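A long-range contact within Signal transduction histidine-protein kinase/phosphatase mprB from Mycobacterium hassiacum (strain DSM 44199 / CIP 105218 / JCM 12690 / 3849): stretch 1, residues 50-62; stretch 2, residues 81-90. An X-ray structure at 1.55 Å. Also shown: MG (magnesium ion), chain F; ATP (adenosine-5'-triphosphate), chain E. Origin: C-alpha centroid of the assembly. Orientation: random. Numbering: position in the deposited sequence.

Stretch 1 (50-62) AVLNVLDNAAKWS
Stretch 2 81-90: ELVITDQGPG

How do the two stretches lie against each other? Residues 50-60 belong to a helix and 81-85 to a strand, both of which begin earlier in the chain, their axes approaching to 8.7 Å and running nearly parallel, at 24°. In register, the CA atoms of L55 and I84 are 7.1 Å apart, those of A58 and D86 5.5 Å, and those of S62 and G88 4.9 Å, so the chains converge toward their C-terminal ends. No hydrogen bond joins them directly.

What holds the helix to the strand? I84, the most covered residue, points toward the helix with chi1 m and chi2 t. Its CD1 lies 3.6 Å from V54 CG1 and 3.9 Å from L55 CD2, while its CG2 packs 4.0 Å from A58 CB. V54 has chi1 t; L55 is m, t. Two residues earlier on the strand, L82 (t, p) brings CD2 to 3.9 Å from CG2 of V51 (t). V83, between L82 and I84, points away, in keeping with the alternation of a strand.

What does D86 do where the strand has ended? With phi/psi -135/179 and chi1 p, it places OD2 3.7 Å from A58 CA and accepts a hydrogen bond there from ATP N6 at 2.9 Å. D86 OD1 accepts a hydrogen bond from G88 N at 2.8 Å, linking residues 86 and 88 within the loop. S62 OG (chi1 m) donates to A58 O at 2.6 Å; water 3 donates to S62 OG at 2.7 Å and accepts from Q87 N at 2.8 Å, bridging the stretches.

How does W61 close the contact? Leaving helical geometry at phi/psi -101/13, it sets its O 3.2 Å from G88 CA; an ideal CB on G88 would sit 2.4 Å from that oxygen, a clash. W61 CB meets P89 CD at 4.3 Å, but the indole (chi1 m, chi2 -76°) leads away, one face covered by ATP C2'.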

# COMPACT_ATOMS: atom_id res chain seq x y z
N ALA A 50 1.60 6.60 4.20
CA ALA A 50 0.61 5.69 3.65
C ALA A 50 1.26 4.52 2.93
O ALA A 50 0.89 3.37 3.16
CB ALA A 50 -0.33 6.47 2.75
N VAL A 51 2.25 4.78 2.08
CA VAL A 51 2.90 3.68 1.38
C VAL A 51 3.63 2.77 2.37
O VAL A 51 3.54 1.54 2.27
CB VAL A 51 3.84 4.22 0.29
CG1 VAL A 51 4.63 3.10 -0.35
CG2 VAL A 51 3.06 4.98 -0.78
N LEU A 52 4.35 3.36 3.33
CA LEU A 52 5.06 2.53 4.31
C LEU A 52 4.09 1.68 5.11
O LEU A 52 4.38 0.51 5.41
CB LEU A 52 5.90 3.41 5.24
CG LEU A 52 6.67 2.70 6.35
CD1 LEU A 52 7.64 1.72 5.73
CD2 LEU A 52 7.41 3.74 7.20
N ASN A 53 2.92 2.21 5.45
CA ASN A 53 1.98 1.39 6.21
C ASN A 53 1.51 0.19 5.41
O ASN A 53 1.32 -0.90 5.97
CB ASN A 53 0.78 2.22 6.67
CG ASN A 53 1.12 3.17 7.81
OD1 ASN A 53 2.26 3.29 8.26
ND2 ASN A 53 0.11 3.87 8.28
N VAL A 54 1.31 0.36 4.10
CA VAL A 54 0.89 -0.78 3.27
C VAL A 54 2.04 -1.75 3.09
O VAL A 54 1.85 -2.96 3.19
CB VAL A 54 0.31 -0.33 1.92
CG1 VAL A 54 -0.05 -1.52 1.06
CG2 VAL A 54 -0.93 0.50 2.15
N LEU A 55 3.25 -1.24 2.83
CA LEU A 55 4.41 -2.11 2.70
C LEU A 55 4.67 -2.87 3.98
O LEU A 55 5.07 -4.04 3.93
CB LEU A 55 5.65 -1.33 2.31
CG LEU A 55 5.64 -0.76 0.89
CD1 LEU A 55 6.87 0.11 0.73
CD2 LEU A 55 5.63 -1.85 -0.18
N ASP A 56 4.48 -2.22 5.13
CA ASP A 56 4.72 -2.88 6.40
C ASP A 56 3.79 -4.08 6.58
O ASP A 56 4.22 -5.14 7.03
CB ASP A 56 4.57 -1.91 7.56
CG ASP A 56 4.98 -2.51 8.87
OD1 ASP A 56 6.18 -2.85 8.98
OD2 ASP A 56 4.10 -2.65 9.75
N ASN A 57 2.50 -3.93 6.22
CA ASN A 57 1.56 -5.05 6.31
C ASN A 57 1.96 -6.15 5.35
O ASN A 57 1.92 -7.34 5.70
CB ASN A 57 0.12 -4.61 6.00
CG ASN A 57 -0.44 -3.67 7.03
OD1 ASN A 57 0.02 -3.64 8.18
ND2 ASN A 57 -1.44 -2.89 6.63
N ALA A 58 2.37 -5.77 4.14
CA ALA A 58 2.74 -6.77 3.16
C ALA A 58 3.89 -7.59 3.69
O ALA A 58 3.92 -8.82 3.53
CB ALA A 58 3.10 -6.10 1.83
N ALA A 59 4.85 -6.94 4.34
CA ALA A 59 6.00 -7.66 4.89
C ALA A 59 5.59 -8.51 6.08
O ALA A 59 6.02 -9.67 6.20
CB ALA A 59 7.11 -6.68 5.30
N LYS A 60 4.75 -7.98 6.97
CA LYS A 60 4.44 -8.68 8.22
C LYS A 60 3.88 -10.05 7.93
O LYS A 60 4.27 -11.05 8.57
CB LYS A 60 3.44 -7.87 9.07
CG LYS A 60 4.08 -6.76 9.86
CD LYS A 60 3.02 -5.82 10.45
CE LYS A 60 2.20 -6.48 11.52
NZ LYS A 60 1.14 -5.59 12.13
N TRP A 61 2.96 -10.12 6.97
CA TRP A 61 2.24 -11.34 6.67
C TRP A 61 2.79 -12.06 5.43
O TRP A 61 2.14 -12.99 4.93
CB TRP A 61 0.74 -11.04 6.55
CG TRP A 61 0.15 -10.78 7.93
CD1 TRP A 61 -0.14 -11.72 8.88
CD2 TRP A 61 -0.20 -9.51 8.51
NE1 TRP A 61 -0.64 -11.11 10.01
CE2 TRP A 61 -0.70 -9.76 9.81
CE3 TRP A 61 -0.14 -8.19 8.05
CZ2 TRP A 61 -1.11 -8.74 10.65
CZ3 TRP A 61 -0.56 -7.17 8.89
CH2 TRP A 61 -1.04 -7.45 10.18
N SER A 62 3.94 -11.68 4.97
CA SER A 62 4.66 -12.42 3.92
C SER A 62 5.26 -13.68 4.49
O SER A 62 5.91 -13.62 5.54
CB SER A 62 5.79 -11.61 3.35
OG SER A 62 5.36 -10.68 2.37
N GLU A 81 -2.27 4.02 -10.67
CA GLU A 81 -2.67 3.05 -9.67
C GLU A 81 -1.43 2.41 -9.10
O GLU A 81 -0.61 1.86 -9.85
CB GLU A 81 -3.59 2.00 -10.30
CG GLU A 81 -4.19 1.06 -9.31
CD GLU A 81 -4.86 -0.15 -9.97
OE1 GLU A 81 -4.47 -0.50 -11.10
OE2 GLU A 81 -5.76 -0.76 -9.35
N LEU A 82 -1.33 2.42 -7.77
CA LEU A 82 -0.28 1.73 -7.03
C LEU A 82 -0.90 0.45 -6.49
O LEU A 82 -1.92 0.48 -5.81
CB LEU A 82 0.27 2.60 -5.90
CG LEU A 82 1.16 1.99 -4.82
CD1 LEU A 82 2.50 1.53 -5.35
CD2 LEU A 82 1.39 3.02 -3.71
N VAL A 83 -0.28 -0.67 -6.80
CA VAL A 83 -0.76 -1.96 -6.32
C VAL A 83 0.37 -2.61 -5.57
O VAL A 83 1.44 -2.85 -6.15
CB VAL A 83 -1.27 -2.87 -7.44
CG1 VAL A 83 -1.91 -4.12 -6.85
CG2 VAL A 83 -2.28 -2.17 -8.30
N ILE A 84 0.14 -2.90 -4.30
CA ILE A 84 1.11 -3.58 -3.44
C ILE A 84 0.55 -4.95 -3.08
O ILE A 84 -0.58 -5.09 -2.60
CB ILE A 84 1.45 -2.75 -2.19
CG1 ILE A 84 2.23 -1.49 -2.58
CG2 ILE A 84 2.23 -3.59 -1.19
CD1 ILE A 84 2.28 -0.42 -1.51
N THR A 85 1.33 -5.99 -3.39
CA THR A 85 0.84 -7.35 -3.32
C THR A 85 1.78 -8.20 -2.50
O THR A 85 3.00 -7.97 -2.47
CB THR A 85 0.70 -8.03 -4.71
OG1 THR A 85 1.94 -7.95 -5.40
CG2 THR A 85 -0.38 -7.43 -5.53
N ASP A 86 1.21 -9.20 -1.84
CA ASP A 86 2.02 -10.17 -1.11
C ASP A 86 1.52 -11.58 -1.39
O ASP A 86 0.56 -11.80 -2.13
CB ASP A 86 2.03 -9.88 0.40
CG ASP A 86 0.65 -9.91 0.99
OD1 ASP A 86 -0.03 -10.97 0.90
OD2 ASP A 86 0.22 -8.85 1.49
N GLN A 87 2.20 -12.56 -0.77
CA GLN A 87 1.87 -13.97 -0.87
C GLN A 87 1.40 -14.52 0.46
O GLN A 87 1.57 -15.70 0.76
CB GLN A 87 3.09 -14.75 -1.37
CG GLN A 87 3.49 -14.39 -2.77
CD GLN A 87 4.65 -15.25 -3.26
OE1 GLN A 87 5.75 -15.18 -2.72
NE2 GLN A 87 4.39 -16.05 -4.27
N GLY A 88 0.83 -13.65 1.28
CA GLY A 88 0.26 -14.02 2.54
C GLY A 88 -1.12 -14.63 2.37
O GLY A 88 -1.54 -15.01 1.28
N PRO A 89 -1.85 -14.75 3.48
CA PRO A 89 -3.13 -15.47 3.42
C PRO A 89 -4.22 -14.76 2.64
O PRO A 89 -5.20 -15.42 2.26
CB PRO A 89 -3.52 -15.59 4.90
CG PRO A 89 -2.86 -14.42 5.53
CD PRO A 89 -1.54 -14.30 4.85
N GLY A 90 -4.09 -13.47 2.42
CA GLY A 90 -5.15 -12.71 1.79
C GLY A 90 -6.24 -12.36 2.78
O GLY A 90 -6.41 -12.97 3.82
MG MG F . -0.42 -2.36 9.80
PG ATP E . -0.71 -1.16 12.82
O1G ATP E . -0.71 -1.10 11.31
O2G ATP E . -1.56 -0.14 13.58
O3G ATP E . 0.67 -1.36 13.44
PB ATP E . -2.06 -3.66 12.11
O1B ATP E . -2.64 -4.80 12.94
O2B ATP E . -0.93 -3.89 11.16
O3B ATP E . -1.49 -2.55 13.16
PA ATP E . -3.57 -2.49 9.88
O1A ATP E . -4.61 -1.38 9.90
O2A ATP E . -2.27 -2.23 9.15
O3A ATP E . -3.34 -2.88 11.45
O5' ATP E . -4.28 -3.79 9.37
C5' ATP E . -5.50 -4.23 9.95
C4' ATP E . -5.53 -5.75 9.94
O4' ATP E . -5.76 -6.14 8.58
C3' ATP E . -4.27 -6.50 10.39
O3' ATP E . -4.23 -6.69 11.82
C2' ATP E . -4.43 -7.80 9.64
O2' ATP E . -5.37 -8.68 10.29
C1' ATP E . -5.07 -7.37 8.34
N9 ATP E . -4.11 -7.10 7.26
C8 ATP E . -3.69 -5.88 6.77
N7 ATP E . -2.83 -6.06 5.73
C5 ATP E . -2.70 -7.40 5.57
C6 ATP E . -1.96 -8.22 4.63
N6 ATP E . -1.17 -7.63 3.72
N1 ATP E . -2.08 -9.54 4.74
C2 ATP E . -2.87 -10.12 5.67
N3 ATP E . -3.59 -9.42 6.55
C4 ATP E . -3.54 -8.07 6.54
O HOH W 1 0.24 -0.76 8.60
O HOH W 2 1.66 -2.81 10.52
O HOH W 3 4.83 -12.16 0.12